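Local coordinates for CurF (Lyngbya majuscula, PDB 2Q35), which catalyses, through its crotonase-fold ECH2 domain, a decarboxylation step in polyketide chain beta-branching, at the interface of chains A and B. Sequence-based numbering; all coordinates share one arbitrary frame. Chains: chain A/B, CurF.

The interface of chains A and B. Residues chain A 139, 143, 152, 155-156; chain B 113-114, 203-204, 207.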
ATOM      1  N   SER A 139       9.897  -6.945  -9.107  1.00 16.19           N
ATOM      2  CA  SER A 139       9.717  -6.464  -7.746  1.00 17.71           C
ATOM      3  C   SER A 139       9.063  -5.075  -7.738  1.00 17.92           C
ATOM      4  O   SER A 139       8.164  -4.808  -6.941  1.00 17.67           O
ATOM      5  CB  SER A 139      11.030  -6.504  -6.964  1.00 17.65           C
ATOM      6  OG  SER A 139      11.921  -5.460  -7.308  1.00 22.00           O
ATOM      7  N   ARG A 143       5.234  -5.079  -6.142  1.00 18.48           N
ATOM      8  CA  ARG A 143       5.074  -4.342  -4.892  1.00 19.74           C
ATOM      9  C   ARG A 143       4.099  -3.191  -5.073  1.00 21.11           C
ATOM     10  O   ARG A 143       3.262  -2.946  -4.205  1.00 22.47           O
ATOM     11  CB  ARG A 143       6.421  -3.863  -4.330  1.00 20.49           C
ATOM     12  CG  ARG A 143       7.285  -5.041  -3.940  1.00 22.54           C
ATOM     13  CD  ARG A 143       8.322  -4.733  -2.893  1.00 33.74           C
ATOM     14  NE  ARG A 143       9.546  -4.184  -3.460  1.00 34.35           N
ATOM     15  CZ  ARG A 143      10.698  -4.120  -2.793  1.00 32.56           C
ATOM     16  NH1 ARG A 143      10.770  -4.583  -1.553  1.00 33.79           N
ATOM     17  NH2 ARG A 143      11.775  -3.593  -3.361  1.00 36.46           N
ATOM     18  N   GLN A 152       6.224 -10.151  -1.978  1.00 17.57           N
ATOM     19  CA  GLN A 152       7.316 -10.873  -1.290  1.00 18.19           C
ATOM     20  C   GLN A 152       7.125 -12.393  -1.372  1.00 16.66           C
ATOM     21  O   GLN A 152       8.016 -13.152  -1.775  1.00 15.88           O
ATOM     22  CB  GLN A 152       7.308 -10.459   0.186  1.00 21.14           C
ATOM     23  CG  GLN A 152       8.542 -10.761   0.949  1.00 26.67           C
ATOM     24  CD  GLN A 152       9.520  -9.610   0.953  1.00 28.89           C
ATOM     25  OE1 GLN A 152       9.507  -8.757   0.066  1.00 33.00           O
ATOM     26  NE2 GLN A 152      10.370  -9.583   1.950  1.00 28.08           N
ATOM     27  N   ILE A 155       7.203 -13.875  -5.037  1.00 13.46           N
ATOM     28  CA  ILE A 155       8.544 -13.812  -5.656  1.00 14.25           C
ATOM     29  C   ILE A 155       9.491 -14.824  -4.991  1.00 13.47           C
ATOM     30  O   ILE A 155      10.171 -15.597  -5.668  1.00 13.46           O
ATOM     31  CB  ILE A 155       9.118 -12.375  -5.595  1.00 14.82           C
ATOM     32  CG1 ILE A 155       8.244 -11.436  -6.430  1.00 16.65           C
ATOM     33  CG2 ILE A 155      10.550 -12.324  -6.131  1.00 17.58           C
ATOM     34  CD1 ILE A 155       8.619  -9.955  -6.309  1.00 16.11           C
ATOM     35  N   TYR A 156       9.527 -14.859  -3.659  1.00 12.54           N
ATOM     36  CA  TYR A 156      10.414 -15.821  -2.993  1.00 13.32           C
ATOM     37  C   TYR A 156      10.093 -17.281  -3.249  1.00 14.00           C
ATOM     38  O   TYR A 156      11.020 -18.091  -3.393  1.00 16.03           O
ATOM     39  CB  TYR A 156      10.432 -15.611  -1.484  1.00 12.28           C
ATOM     40  CG  TYR A 156      11.439 -14.622  -0.947  1.00 14.07           C
ATOM     41  CD1 TYR A 156      12.751 -15.022  -0.666  1.00 13.29           C
ATOM     42  CD2 TYR A 156      11.068 -13.313  -0.655  1.00 12.96           C
ATOM     43  CE1 TYR A 156      13.702 -14.114  -0.118  1.00 11.59           C
ATOM     44  CE2 TYR A 156      11.990 -12.407  -0.100  1.00 11.56           C
ATOM     45  CZ  TYR A 156      13.301 -12.819   0.165  1.00 13.31           C
ATOM     46  OH  TYR A 156      14.226 -11.965   0.713  1.00 15.13           O
TER
ATOM     47  N   ASP B 113      11.590 -10.442   7.119  1.00 12.39           N
ATOM     48  CA  ASP B 113      11.102 -10.427   5.752  1.00 11.88           C
ATOM     49  C   ASP B 113       9.666 -10.895   5.641  1.00 13.04           C
ATOM     50  O   ASP B 113       8.910 -10.425   4.779  1.00 13.73           O
ATOM     51  CB  ASP B 113      12.018 -11.266   4.883  1.00 11.88           C
ATOM     52  CG  ASP B 113      13.456 -10.803   4.994  1.00 12.00           C
ATOM     53  OD1 ASP B 113      13.798  -9.715   4.453  1.00 16.90           O
ATOM     54  OD2 ASP B 113      14.230 -11.472   5.696  1.00 13.62           O
ATOM     55  N   PHE B 114       9.300 -11.810   6.529  1.00 12.36           N
ATOM     56  CA  PHE B 114       7.929 -12.326   6.632  1.00 12.69           C
ATOM     57  C   PHE B 114       7.527 -12.314   8.098  1.00 12.28           C
ATOM     58  O   PHE B 114       8.384 -12.420   8.980  1.00 13.28           O
ATOM     59  CB  PHE B 114       7.907 -13.761   6.141  1.00 13.07           C
ATOM     60  CG  PHE B 114       8.238 -13.894   4.679  1.00 11.62           C
ATOM     61  CD1 PHE B 114       9.555 -14.110   4.274  1.00 14.91           C
ATOM     62  CD2 PHE B 114       7.244 -13.793   3.718  1.00 17.30           C
ATOM     63  CE1 PHE B 114       9.862 -14.218   2.922  1.00 17.02           C
ATOM     64  CE2 PHE B 114       7.539 -13.928   2.371  1.00 19.26           C
ATOM     65  CZ  PHE B 114       8.849 -14.110   1.978  1.00 17.60           C
ATOM     66  N   LEU B 203      18.310 -12.104  -3.979  1.00 10.08           N
ATOM     67  CA  LEU B 203      16.970 -11.560  -4.021  1.00 10.04           C
ATOM     68  C   LEU B 203      16.710 -10.686  -2.807  1.00 10.92           C
ATOM     69  O   LEU B 203      16.160  -9.599  -2.942  1.00 11.74           O
ATOM     70  CB  LEU B 203      15.933 -12.714  -4.071  1.00  8.77           C
ATOM     71  CG  LEU B 203      14.481 -12.243  -4.147  1.00 10.57           C
ATOM     72  CD1 LEU B 203      14.223 -11.431  -5.404  1.00 12.00           C
ATOM     73  CD2 LEU B 203      13.523 -13.493  -4.086  1.00 12.29           C
ATOM     74  N   LYS B 204      17.063 -11.178  -1.618  1.00 10.54           N
ATOM     75  CA  LYS B 204      16.791 -10.431  -0.385  1.00 10.03           C
ATOM     76  C   LYS B 204      17.505  -9.089  -0.415  1.00 11.25           C
ATOM     77  O   LYS B 204      16.922  -8.053  -0.024  1.00 11.93           O
ATOM     78  CB  LYS B 204      17.212 -11.234   0.861  1.00 11.69           C
ATOM     79  CG  LYS B 204      17.018 -10.424   2.122  1.00 10.74           C
ATOM     80  CD  LYS B 204      17.293 -11.197   3.374  1.00 10.28           C
ATOM     81  CE  LYS B 204      17.385 -10.248   4.559  1.00  9.77           C
ATOM     82  NZ  LYS B 204      16.994 -10.927   5.822  1.00 11.54           N
ATOM     83  N   LEU B 207      15.463  -6.839  -2.820  1.00 12.42           N
ATOM     84  CA  LEU B 207      14.172  -6.439  -2.261  1.00 13.06           C
ATOM     85  C   LEU B 207      14.290  -5.473  -1.076  1.00 13.27           C
ATOM     86  O   LEU B 207      13.387  -4.660  -0.841  1.00 14.94           O
ATOM     87  CB  LEU B 207      13.363  -7.669  -1.827  1.00 12.08           C
ATOM     88  CG  LEU B 207      12.927  -8.583  -2.969  1.00 11.01           C
ATOM     89  CD1 LEU B 207      12.291  -9.863  -2.439  1.00 15.05           C
ATOM     90  CD2 LEU B 207      11.941  -7.865  -3.874  1.00 13.73           C
TER
HETATM   91  O   HOH W   1      13.194  -9.650   1.717  1.00 26.89           O
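A:Tyr156 reaches into chain B with its ring gripped on both faces. Methyl CD2 of B:Leu203 sits over the centre of one face, 3.9 Å from the ring centroid, as a CH-pi contact. On the opposite face B:Phe114 comes edge-on, its rim pointing at the tyrosine with the two planes 69° apart. Methyl CD1 of B:Leu207 comes down beside the rim from the B:Leu203 side, 3.5 Å from A:Tyr156 CE2. The same B:Phe114 tip meets the aliphatic part of A:Gln152, CZ to CG 3.5 Å, while A:Ile155 CG2 packs against both methyls of B:Leu203. B:Leu207 loses more surface to the partner chain than any other residue here. With CG anti to the carbonyl carbon (chi1 -66°), its methyl fork divides: CD1 turns to A:Tyr156, while CD2 presses tightly on A:Ser139 CB and lies over the guanidinium face of A:Arg143.

Polar contacts frame this apolar core. A:Arg143 NH1 donates to the backbone carbonyl O of B:Leu207 at 2.7 Å, the acceptor lying close to the guanidinium plane; NH2 adds a weak second bond. The amide NE2 of A:Gln152 makes a weak bond to B:Asp113 O. The phenol OH of A:Tyr156 is linked through a water, 2.7 Å from it, to carboxylate OD1 of B:Asp113. Within chain B, B:Lys204 NZ donates to the syn lone pair of B:Asp113 OD2, 2.8 Å away, a salt bridge that probably steadies the carboxylate. An alanine in place of A:Tyr156 would probably open a gap between B:Leu203 and B:Phe114 and leave the water without its phenol partner.

The patch joins helices 138-146 and 148-157 to helix 197-230, strand 114-118 and loop residue B:Asp113 of the neighbour, and probably helps hold together the trimer typical of crotonases.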